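Local coordinates for oxidoreductase (Methanosarcina mazei, PDB 3KA7), which binds flavin-adenine dinucleotide and probably works as a flavin-dependent oxidoreductase of the amine-oxidase type, its substrate not established, at residues A[1-6]-A[24-29]; A[245-250]-A[395-400]. All coordinates share one frame; numbering follows the deposited sequence.

Contact 1: A[1-6]-A[24-29]; sequences MKTVVI and HEVEVF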
loop_
_atom_site.group_PDB
_atom_site.type_symbol
_atom_site.label_atom_id
_atom_site.label_comp_id
_atom_site.label_asym_id
_atom_site.label_seq_id
_atom_site.Cartn_x
_atom_site.Cartn_y
_atom_site.Cartn_z
HETATM N N MSE A 1 12.422 -28.063 4.145
HETATM C CA MSE A 1 12.315 -28.050 2.665
HETATM C C MSE A 1 13.317 -27.099 2.055
HETATM O O MSE A 1 13.816 -26.188 2.722
HETATM C CB MSE A 1 10.946 -27.553 2.240
HETATM C CG MSE A 1 9.780 -28.381 2.673
HETATM SE SE MSE A 1 8.216 -27.530 1.889
HETATM C CE MSE A 1 7.903 -26.109 3.195
ATOM N N LYS A 2 13.579 -27.290 0.769
ATOM C CA LYS A 2 14.323 -26.316 0.005
ATOM C C LYS A 2 13.286 -25.393 -0.626
ATOM O O LYS A 2 12.384 -25.852 -1.335
ATOM C CB LYS A 2 15.166 -27.003 -1.064
ATOM C CG LYS A 2 16.188 -26.093 -1.708
ATOM C CD LYS A 2 16.991 -26.805 -2.798
ATOM C CE LYS A 2 17.925 -27.854 -2.204
ATOM N NZ LYS A 2 18.586 -28.687 -3.263
ATOM N N THR A 3 13.386 -24.105 -0.330
ATOM C CA THR A 3 12.398 -23.142 -0.816
ATOM C C THR A 3 13.090 -21.981 -1.533
ATOM O O THR A 3 14.225 -21.615 -1.219
ATOM C CB THR A 3 11.526 -22.574 0.330
ATOM O OG1 THR A 3 12.280 -21.609 1.065
ATOM C CG2 THR A 3 11.056 -23.673 1.284
ATOM N N VAL A 4 12.412 -21.426 -2.528
ATOM C CA VAL A 4 12.940 -20.277 -3.232
ATOM C C VAL A 4 11.855 -19.211 -3.283
ATOM O O VAL A 4 10.662 -19.530 -3.400
ATOM C CB VAL A 4 13.416 -20.631 -4.660
ATOM C CG1 VAL A 4 14.584 -21.646 -4.595
ATOM C CG2 VAL A 4 12.275 -21.176 -5.480
ATOM N N VAL A 5 12.283 -17.963 -3.172
ATOM C CA VAL A 5 11.379 -16.826 -3.244
ATOM C C VAL A 5 11.779 -16.016 -4.457
ATOM O O VAL A 5 12.958 -15.685 -4.637
ATOM C CB VAL A 5 11.496 -15.949 -1.985
ATOM C CG1 VAL A 5 10.579 -14.733 -2.097
ATOM C CG2 VAL A 5 11.143 -16.770 -0.742
ATOM N N ILE A 6 10.802 -15.700 -5.304
ATOM C CA ILE A 6 11.070 -14.901 -6.498
ATOM C C ILE A 6 10.713 -13.451 -6.192
ATOM O O ILE A 6 9.545 -13.136 -6.036
ATOM C CB ILE A 6 10.236 -15.395 -7.697
ATOM C CG1 ILE A 6 10.452 -16.904 -7.919
ATOM C CG2 ILE A 6 10.600 -14.598 -8.951
ATOM C CD1 ILE A 6 9.505 -17.520 -8.929
ATOM N N HIS A 24 13.505 -23.938 7.202
ATOM C CA HIS A 24 13.671 -24.267 5.784
ATOM C C HIS A 24 14.884 -23.590 5.139
ATOM O O HIS A 24 15.307 -22.515 5.571
ATOM C CB HIS A 24 12.376 -23.951 5.028
ATOM C CG HIS A 24 11.184 -24.639 5.607
ATOM N ND1 HIS A 24 11.077 -26.015 5.662
ATOM C CD2 HIS A 24 10.069 -24.148 6.196
ATOM C CE1 HIS A 24 9.936 -26.338 6.249
ATOM N NE2 HIS A 24 9.311 -25.223 6.587
ATOM N N GLU A 25 15.463 -24.236 4.125
ATOM C CA GLU A 25 16.537 -23.610 3.371
ATOM C C GLU A 25 15.850 -22.643 2.429
ATOM O O GLU A 25 14.974 -23.055 1.680
ATOM C CB GLU A 25 17.306 -24.628 2.529
ATOM C CG GLU A 25 18.148 -25.637 3.303
ATOM C CD GLU A 25 19.065 -26.437 2.382
ATOM O OE1 GLU A 25 19.245 -26.031 1.205
ATOM O OE2 GLU A 25 19.618 -27.464 2.838
ATOM N N VAL A 26 16.240 -21.379 2.473
ATOM C CA VAL A 26 15.607 -20.359 1.634
ATOM C C VAL A 26 16.622 -19.541 0.844
ATOM O O VAL A 26 17.616 -19.048 1.397
ATOM C CB VAL A 26 14.719 -19.391 2.468
ATOM C CG1 VAL A 26 13.699 -20.154 3.285
ATOM C CG2 VAL A 26 15.561 -18.511 3.368
ATOM N N GLU A 27 16.368 -19.393 -0.454
ATOM C CA GLU A 27 17.140 -18.471 -1.282
ATOM C C GLU A 27 16.173 -17.531 -1.982
ATOM O O GLU A 27 15.175 -17.988 -2.546
ATOM C CB GLU A 27 17.961 -19.224 -2.319
ATOM C CG GLU A 27 18.958 -20.182 -1.696
ATOM C CD GLU A 27 19.933 -20.720 -2.707
ATOM O OE1 GLU A 27 20.515 -19.905 -3.459
ATOM O OE2 GLU A 27 20.118 -21.954 -2.743
ATOM N N VAL A 28 16.475 -16.237 -1.922
ATOM C CA VAL A 28 15.646 -15.204 -2.554
ATOM C C VAL A 28 16.368 -14.678 -3.775
ATOM O O VAL A 28 17.542 -14.365 -3.687
ATOM C CB VAL A 28 15.428 -14.022 -1.602
ATOM C CG1 VAL A 28 14.424 -13.031 -2.203
ATOM C CG2 VAL A 28 14.942 -14.535 -0.228
ATOM N N PHE A 29 15.667 -14.571 -4.906
ATOM C CA PHE A 29 16.265 -14.034 -6.122
ATOM C C PHE A 29 15.588 -12.725 -6.517
ATOM O O PHE A 29 14.390 -12.698 -6.780
ATOM C CB PHE A 29 16.177 -15.058 -7.254
ATOM C CG PHE A 29 16.922 -16.337 -6.960
ATOM C CD1 PHE A 29 18.196 -16.547 -7.467
ATOM C CD2 PHE A 29 16.357 -17.306 -6.155
ATOM C CE1 PHE A 29 18.889 -17.722 -7.183
ATOM C CE2 PHE A 29 17.046 -18.490 -5.868
ATOM C CZ PHE A 29 18.312 -18.685 -6.381
#
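Met1 and His24 meet where two parallel strands begin: the terminal amine N of Met1 hydrogen-bonds His24 ND1 at 2.9 Å, lying close to the imidazole plane. The selenomethionine side chain runs alongside the ring, and its bend at chi3 (-82°) lays CE over one face, a CH-pi contact 3.8 Å from the ring centroid of His24. Beside this pair, Thr3 CG2 touches His24 CB. An alanine in place of His24 would probably leave the Met1 amine without this acceptor and the selenomethionine methyl without the ring beneath it.

From here the strands 2-6 and 25-29 run in register, their axes 4.7 Å apart at closest approach, with backbone bonds alternating from Glu25 N to Met1 O through to Phe29 N on Val5 O (2.9 Å). Glu25 O is gripped twice by one residue: Thr3 N lies nearly in line with the C=O bond, at 2.8 Å, while Thr3 OG1, at 3.1 Å, approaches tilted from the carbonyl plane. Thr3, Val5, Val26 and Val28 face helix 10-21, with Leu19 against both Thr3 and Val26. The other face carries Val4 CG1, which meets the edge of the Phe29 ring at CE2 (4.2 Å), and Glu27, whose OE1 is hydrogen-bonded to His214 NE2.

This is the first beta-alpha-beta unit of a Rossmann-type fold, and Ile6 and Phe29 at its C-terminal end touch FAD. Backbone bonds run throughout, but the side-chain polar bonds sit at the N-terminal end; the cofactor end rests on backbone bonds and apolar packing.

Contact 2: A[245-250]-A[395-400]; sequences ISNLGH and YVVGDG. With FAD (flavin-adenine dinucleotide), chain B.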
loop_
_atom_site.group_PDB
_atom_site.type_symbol
_atom_site.label_atom_id
_atom_site.label_comp_id
_atom_site.label_asym_id
_atom_site.label_seq_id
_atom_site.Cartn_x
_atom_site.Cartn_y
_atom_site.Cartn_z
ATOM N N ILE A 245 7.819 -19.524 -3.666
ATOM C CA ILE A 245 6.993 -18.380 -3.306
ATOM C C ILE A 245 7.257 -17.251 -4.310
ATOM O O ILE A 245 8.375 -16.736 -4.408
ATOM C CB ILE A 245 7.309 -17.870 -1.892
ATOM C CG1 ILE A 245 7.147 -18.989 -0.844
ATOM C CG2 ILE A 245 6.483 -16.603 -1.573
ATOM C CD1 ILE A 245 5.801 -19.694 -0.842
ATOM N N SER A 246 6.234 -16.866 -5.064
ATOM C CA SER A 246 6.434 -15.806 -6.049
ATOM C C SER A 246 5.897 -14.495 -5.518
ATOM O O SER A 246 4.718 -14.409 -5.194
ATOM C CB SER A 246 5.756 -16.129 -7.378
ATOM O OG SER A 246 5.858 -14.986 -8.226
ATOM N N ASN A 247 6.753 -13.481 -5.441
ATOM C CA ASN A 247 6.360 -12.152 -4.973
ATOM C C ASN A 247 6.078 -11.203 -6.152
ATOM O O ASN A 247 6.144 -9.969 -6.010
ATOM C CB ASN A 247 7.480 -11.595 -4.101
ATOM C CG ASN A 247 7.067 -10.387 -3.288
ATOM O OD1 ASN A 247 5.877 -10.124 -3.008
ATOM N ND2 ASN A 247 8.060 -9.657 -2.861
ATOM N N LEU A 248 5.744 -11.779 -7.308
ATOM C CA LEU A 248 5.607 -10.984 -8.544
ATOM C C LEU A 248 4.162 -10.640 -8.917
ATOM O O LEU A 248 3.927 -9.877 -9.870
ATOM C CB LEU A 248 6.277 -11.727 -9.715
ATOM C CG LEU A 248 7.754 -12.099 -9.540
ATOM C CD1 LEU A 248 8.249 -12.637 -10.879
ATOM C CD2 LEU A 248 8.629 -10.912 -9.102
ATOM N N GLY A 249 3.206 -11.188 -8.170
ATOM C CA GLY A 249 1.773 -11.099 -8.510
ATOM C C GLY A 249 1.373 -12.186 -9.497
ATOM O O GLY A 249 2.220 -12.728 -10.204
ATOM N N HIS A 250 0.082 -12.495 -9.562
ATOM C CA HIS A 250 -0.383 -13.600 -10.407
ATOM C C HIS A 250 -0.083 -13.403 -11.894
ATOM O O HIS A 250 0.302 -14.347 -12.578
ATOM C CB HIS A 250 -1.878 -13.846 -10.218
ATOM C CG HIS A 250 -2.219 -14.514 -8.925
ATOM N ND1 HIS A 250 -2.054 -15.869 -8.720
ATOM C CD2 HIS A 250 -2.707 -14.012 -7.767
ATOM C CE1 HIS A 250 -2.436 -16.176 -7.494
ATOM N NE2 HIS A 250 -2.835 -15.068 -6.892
ATOM N N TYR A 395 3.019 -20.592 -4.540
ATOM C CA TYR A 395 2.140 -19.565 -3.971
ATOM C C TYR A 395 2.554 -18.156 -4.404
ATOM O O TYR A 395 3.717 -17.908 -4.707
ATOM C CB TYR A 395 2.154 -19.638 -2.445
ATOM C CG TYR A 395 1.594 -20.943 -1.894
ATOM C CD1 TYR A 395 0.243 -21.067 -1.596
ATOM C CD2 TYR A 395 2.418 -22.043 -1.687
ATOM C CE1 TYR A 395 -0.280 -22.262 -1.096
ATOM C CE2 TYR A 395 1.906 -23.244 -1.195
ATOM C CZ TYR A 395 0.555 -23.339 -0.896
ATOM O OH TYR A 395 0.028 -24.524 -0.403
ATOM N N VAL A 396 1.589 -17.247 -4.418
ATOM C CA VAL A 396 1.845 -15.845 -4.762
ATOM C C VAL A 396 1.587 -14.959 -3.554
ATOM O O VAL A 396 0.530 -15.050 -2.915
ATOM C CB VAL A 396 0.944 -15.379 -5.925
ATOM C CG1 VAL A 396 1.124 -13.860 -6.174
ATOM C CG2 VAL A 396 1.237 -16.200 -7.162
ATOM N N VAL A 397 2.559 -14.108 -3.237
ATOM C CA VAL A 397 2.398 -13.133 -2.168
ATOM C C VAL A 397 2.699 -11.731 -2.685
ATOM O O VAL A 397 3.250 -11.564 -3.777
ATOM C CB VAL A 397 3.327 -13.432 -0.989
ATOM C CG1 VAL A 397 3.013 -14.831 -0.427
ATOM C CG2 VAL A 397 4.794 -13.352 -1.426
ATOM N N GLY A 398 2.344 -10.723 -1.894
ATOM C CA GLY A 398 2.549 -9.340 -2.329
ATOM C C GLY A 398 1.223 -8.636 -2.524
ATOM O O GLY A 398 0.169 -9.189 -2.195
ATOM N N ASP A 399 1.268 -7.415 -3.040
ATOM C CA ASP A 399 0.045 -6.628 -3.127
ATOM C C ASP A 399 -0.853 -6.990 -4.317
ATOM O O ASP A 399 -1.847 -6.309 -4.582
ATOM C CB ASP A 399 0.311 -5.115 -2.969
ATOM C CG ASP A 399 0.935 -4.469 -4.207
ATOM O OD1 ASP A 399 1.043 -5.119 -5.278
ATOM O OD2 ASP A 399 1.328 -3.293 -4.094
ATOM N N GLY A 400 -0.507 -8.070 -5.008
ATOM C CA GLY A 400 -1.401 -8.677 -6.001
ATOM C C GLY A 400 -2.164 -9.843 -5.407
ATOM O O GLY A 400 -2.981 -10.483 -6.082
HETATM P PA FAD B . 7.026 -5.618 -4.803
HETATM O O1A FAD B . 6.130 -5.611 -6.013
HETATM O O2A FAD B . 7.343 -4.274 -4.190
HETATM O O5B FAD B . 8.404 -6.353 -5.173
HETATM C C5B FAD B . 8.441 -7.291 -6.242
HETATM C C4B FAD B . 9.933 -7.562 -6.455
HETATM O O4B FAD B . 10.141 -8.562 -7.433
HETATM C C3B FAD B . 10.655 -6.299 -6.932
HETATM O O3B FAD B . 11.744 -5.998 -6.073
HETATM C C2B FAD B . 11.132 -6.662 -8.340
HETATM O O2B FAD B . 12.358 -6.047 -8.688
HETATM C C1B FAD B . 11.231 -8.181 -8.268
HETATM N N9A FAD B . 11.064 -8.879 -9.550
HETATM C C8A FAD B . 10.158 -8.646 -10.564
HETATM N N7A FAD B . 10.346 -9.596 -11.525
HETATM C C5A FAD B . 11.356 -10.411 -11.116
HETATM C C6A FAD B . 11.975 -11.509 -11.695
HETATM N N6A FAD B . 11.503 -12.021 -12.828
HETATM N N1A FAD B . 12.999 -12.138 -11.017
HETATM C C2A FAD B . 13.422 -11.687 -9.784
HETATM N N3A FAD B . 12.811 -10.591 -9.210
HETATM C C4A FAD B . 11.804 -9.974 -9.881
HETATM N N1 FAD B . 1.899 0.808 1.308
HETATM C C2 FAD B . 1.767 1.099 2.655
HETATM O O2 FAD B . 1.543 0.187 3.462
HETATM N N3 FAD B . 1.861 2.416 3.077
HETATM C C4 FAD B . 2.082 3.437 2.169
HETATM O O4 FAD B . 2.167 4.609 2.537
HETATM C C4X FAD B . 2.209 3.148 0.818
HETATM N N5 FAD B . 2.411 4.170 -0.099
HETATM C C5X FAD B . 2.550 3.860 -1.442
HETATM C C6 FAD B . 2.770 4.874 -2.374
HETATM C C7 FAD B . 2.931 4.566 -3.720
HETATM C C7M FAD B . 3.164 5.684 -4.706
HETATM C C8 FAD B . 2.862 3.240 -4.124
HETATM C C8M FAD B . 3.021 2.866 -5.569
HETATM C C9 FAD B . 2.631 2.225 -3.198
HETATM C C9A FAD B . 2.481 2.534 -1.850
HETATM N N10 FAD B . 2.252 1.524 -0.925
HETATM C C10 FAD B . 2.123 1.825 0.403
HETATM C "C1'" FAD B . 2.078 0.103 -1.350
HETATM C "C2'" FAD B . 3.396 -0.647 -1.117
HETATM O "O2'" FAD B . 4.480 0.137 -1.608
HETATM C "C3'" FAD B . 3.335 -1.992 -1.834
HETATM O "O3'" FAD B . 2.089 -2.618 -1.550
HETATM C "C4'" FAD B . 4.440 -2.980 -1.472
HETATM O "O4'" FAD B . 5.721 -2.386 -1.513
HETATM C "C5'" FAD B . 4.396 -4.088 -2.519
HETATM O "O5'" FAD B . 5.188 -5.147 -2.041
HETATM P P FAD B . 5.158 -6.559 -2.766
HETATM O O1P FAD B . 5.309 -7.642 -1.727
HETATM O O2P FAD B . 3.955 -6.710 -3.677
HETATM O O3P FAD B . 6.484 -6.632 -3.675
HETATM O O HOH W 1 -1.749 -10.746 -8.569
#
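Two neighbouring strands of the parallel Rossmann-type sheet, 243-246 and 394-396, end here and release loops that line the FAD site. Tyr395 O accepts Ser246 N at 2.7 Å in an almost straight bond (174°), and Ser246 O in turn takes Val397 N at 2.9 Å, the last backbone bond before the strands part. On the face turned to helix 10-21, Ile245 CG2 packs on Val397 CG2 at 3.7 Å, and Ile245 CD1 reaches across to Tyr395 CB; Ser15 touches both Ile245 and Val397, while Val416 and Val419 of helix 408-421 also pack on Val397.

On the other face, shared with Ser246, Val396 makes the main contacts across the two segments. Its CG1, set anti to the backbone N (chi1 174°), presses on the backbone of Gly249, the N-cap of helix 250-256. Its CG2 sits over one face of the His250 imidazole, a CH-pi contact 3.9 Å from the ring centroid. That ring is fixed in its rotation by bonds at both nitrogens, ND1 to Tyr269 OH and NE2 to Gly386 O.

Past the strands the two loops turn to the cofactor. Leu248 lies beside the adenine, and the Asn247 side chain sits by the pyrophosphate. Gly398, whose backbone angles would jam a side chain against the preceding carbonyl, brings its CA close to the phosphate oxygen O2P, and the next amide, Asp399 N, donates to FAD O2P at 2.9 Å. The Asp399 carboxylate takes the ribityl hydroxyl O3' on OD2 at 2.7 Å, and Arg38 makes a salt bridge to the same oxygen. Where the loops meet again, one water accepts from His250 N and donates to Gly400 O, 2.8 Å from that oxygen.

From the N terminus, contact 1 closes first: strand 2-6 leads through helix 10-21 straight back to strand 25-29, a short right-handed crossover of 17 residues. Much later, contact 2 closes a far longer excursion of 144 residues, which takes in strands of the mixed sheet. The contacts therefore follow in series, neither nested nor crossed. In space they adjoin, because strand 2-6 lies between 25-29 and 243-246: Ile6 N to Ile245 O, 2.8 Å, is a probable hydrogen bond, and Ile6 CG2 packs on Leu248 CD1. Together they join four of the five parallel strands, whose C-terminal ends gather around FAD.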